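Glyoxalase/bleomycin resistance protein/dioxygenase (Catenulispora acidiphila, PDB 4N04) belongs to the glyoxalase/bleomycin resistance/dioxygenase superfamily and may act as a dioxygenase. Local coordinates at residues A[98-103]-A[108-113]. The protein carries 1 engineered substitution. Sequence-based numbering, arbitrary orientation.
Sequences KVTYLD and EIAFGE
Val99 and Phe111, and again Tyr101 and Ile109, form hydrogen-bonded antiparallel pairs between strands 98-102 and 108-113, whose N-to-C directions lie at 157° to each other, near antiparallel, and whose axes approach to 4.5 Å. Each pair closes a two-bond ring. Val99 N reaches Phe111 O at 2.8 Å in a nearly straight bond, and Phe111 N returns to Val99 O in the plane of that carbonyl. Tyr101 N meets Ile109 O at 2.8 Å from above the carbonyl plane, whereas Ile109 N to Tyr101 O is 2.9 Å. Thr100 and Ala110 form the non-hydrogen-bonded pair between them, where Ala110 CA lies 3.3 Å from Val99 O.

On the face carrying Tyr101 and Phe111 the two rings meet rim to rim, Tyr101 CD2 lying 3.6 Å from Phe111 CD2, with planes at 87° and neither lying over the other. Helices 17-28 and 72-81 cover this buried face: Tyr101 touches Trp23 and Leu76. On the other face Lys98, with CG anti to its N (chi1 177°) and an extended chain, lays CE 3.8 Å from Ala110 CB, while Leu102 CD2 lies alongside Glu108 CG at 3.6 Å.

The segments are the two arms of a beta hairpin, the central strands of a four-stranded mixed sheet flanked by 64-69 and 88-91, consistent with the second βαβββ module of the vicinal oxygen chelate fold.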
loop_
_atom_site.group_PDB
_atom_site.type_symbol
_atom_site.label_atom_id
_atom_site.label_comp_id
_atom_site.label_asym_id
_atom_site.label_seq_id
_atom_site.Cartn_x
_atom_site.Cartn_y
_atom_site.Cartn_z
ATOM N N LYS A 98 -3.811 -3.929 -13.573
ATOM C CA LYS A 98 -4.004 -3.305 -12.284
ATOM C C LYS A 98 -4.202 -4.452 -11.305
ATOM O O LYS A 98 -5.038 -5.324 -11.537
ATOM C CB LYS A 98 -5.236 -2.399 -12.303
ATOM C CG LYS A 98 -5.566 -1.750 -10.962
ATOM C CD LYS A 98 -6.857 -0.964 -11.071
ATOM C CE LYS A 98 -7.586 -0.858 -9.742
ATOM N NZ LYS A 98 -8.994 -0.406 -9.945
ATOM N N VAL A 99 -3.424 -4.490 -10.227
ATOM C CA VAL A 99 -3.708 -5.481 -9.196
ATOM C C VAL A 99 -4.050 -4.836 -7.862
ATOM O O VAL A 99 -3.407 -3.879 -7.423
ATOM C CB VAL A 99 -2.629 -6.606 -9.081
ATOM C CG1 VAL A 99 -1.594 -6.519 -10.229
ATOM C CG2 VAL A 99 -1.983 -6.612 -7.726
ATOM N N THR A 100 -5.084 -5.362 -7.225
ATOM C CA THR A 100 -5.607 -4.731 -6.035
ATOM C C THR A 100 -5.371 -5.548 -4.781
ATOM O O THR A 100 -5.688 -6.731 -4.727
ATOM C CB THR A 100 -7.107 -4.471 -6.174
ATOM O OG1 THR A 100 -7.341 -3.694 -7.352
ATOM C CG2 THR A 100 -7.629 -3.714 -4.958
ATOM N N TYR A 101 -4.834 -4.897 -3.760
ATOM C CA TYR A 101 -4.679 -5.528 -2.462
ATOM C C TYR A 101 -5.713 -4.988 -1.497
ATOM O O TYR A 101 -6.083 -3.813 -1.562
ATOM C CB TYR A 101 -3.280 -5.264 -1.914
ATOM C CG TYR A 101 -2.205 -5.968 -2.689
ATOM C CD1 TYR A 101 -1.804 -7.259 -2.345
ATOM C CD2 TYR A 101 -1.600 -5.362 -3.784
ATOM C CE1 TYR A 101 -0.814 -7.923 -3.067
ATOM C CE2 TYR A 101 -0.609 -6.022 -4.513
ATOM C CZ TYR A 101 -0.224 -7.298 -4.145
ATOM O OH TYR A 101 0.758 -7.949 -4.855
ATOM N N LEU A 102 -6.178 -5.846 -0.601
ATOM C CA LEU A 102 -7.021 -5.400 0.492
ATOM C C LEU A 102 -6.250 -5.509 1.800
ATOM O O LEU A 102 -5.792 -6.594 2.150
ATOM C CB LEU A 102 -8.292 -6.239 0.554
ATOM C CG LEU A 102 -9.198 -6.103 -0.664
ATOM C CD1 LEU A 102 -10.365 -7.057 -0.580
ATOM C CD2 LEU A 102 -9.673 -4.666 -0.836
ATOM N N ASP A 103 -6.100 -4.387 2.512
ATOM C CA ASP A 103 -5.429 -4.383 3.824
ATOM C C ASP A 103 -6.320 -5.063 4.870
ATOM O O ASP A 103 -7.481 -5.362 4.574
ATOM C CB ASP A 103 -4.933 -2.962 4.218
ATOM C CG ASP A 103 -6.027 -2.045 4.797
ATOM O OD1 ASP A 103 -7.189 -2.451 5.009
ATOM O OD2 ASP A 103 -5.690 -0.873 5.072
ATOM N N GLU A 108 -8.357 -0.446 -0.087
ATOM C CA GLU A 108 -7.840 -0.933 -1.365
ATOM C C GLU A 108 -6.536 -0.250 -1.738
ATOM O O GLU A 108 -6.483 0.972 -1.877
ATOM C CB GLU A 108 -8.868 -0.695 -2.476
ATOM C CG GLU A 108 -10.182 -1.433 -2.271
ATOM C CD GLU A 108 -11.278 -1.031 -3.272
ATOM O OE1 GLU A 108 -11.010 -0.195 -4.159
ATOM O OE2 GLU A 108 -12.416 -1.550 -3.166
ATOM N N ILE A 109 -5.483 -1.041 -1.886
ATOM C CA ILE A 109 -4.218 -0.529 -2.384
ATOM C C ILE A 109 -3.947 -1.146 -3.746
ATOM O O ILE A 109 -3.639 -2.335 -3.840
ATOM C CB ILE A 109 -3.033 -0.891 -1.447
ATOM C CG1 ILE A 109 -3.405 -0.642 0.009
ATOM C CG2 ILE A 109 -1.791 -0.109 -1.829
ATOM C CD1 ILE A 109 -3.610 0.814 0.337
ATOM N N ALA A 110 -4.055 -0.345 -4.799
ATOM C CA ALA A 110 -3.863 -0.859 -6.149
ATOM C C ALA A 110 -2.504 -0.500 -6.745
ATOM O O ALA A 110 -1.945 0.573 -6.482
ATOM C CB ALA A 110 -4.991 -0.410 -7.072
ATOM N N PHE A 111 -1.985 -1.425 -7.547
ATOM C CA PHE A 111 -0.720 -1.251 -8.238
ATOM C C PHE A 111 -0.926 -1.471 -9.713
ATOM O O PHE A 111 -1.391 -2.529 -10.138
ATOM C CB PHE A 111 0.311 -2.247 -7.731
ATOM C CG PHE A 111 0.734 -2.016 -6.317
ATOM C CD1 PHE A 111 1.855 -1.258 -6.034
ATOM C CD2 PHE A 111 0.018 -2.567 -5.268
ATOM C CE1 PHE A 111 2.254 -1.049 -4.732
ATOM C CE2 PHE A 111 0.410 -2.366 -3.959
ATOM C CZ PHE A 111 1.531 -1.601 -3.686
ATOM N N GLY A 112 -0.577 -0.464 -10.500
ATOM C CA GLY A 112 -0.687 -0.556 -11.939
ATOM C C GLY A 112 0.654 -0.377 -12.614
ATOM O O GLY A 112 1.685 -0.236 -11.956
ATOM N N GLU A 113 0.632 -0.384 -13.939
ATOM C CA GLU A 113 1.842 -0.226 -14.720
ATOM C C GLU A 113 1.538 0.350 -16.093
ATOM O O GLU A 113 0.441 0.193 -16.630
ATOM C CB GLU A 113 2.565 -1.563 -14.862
ATOM C CG GLU A 113 1.737 -2.652 -15.510
ATOM C CD GLU A 113 2.585 -3.812 -16.010
ATOM O OE1 GLU A 113 3.800 -3.836 -15.707
ATOM O OE2 GLU A 113 2.040 -4.694 -16.715
#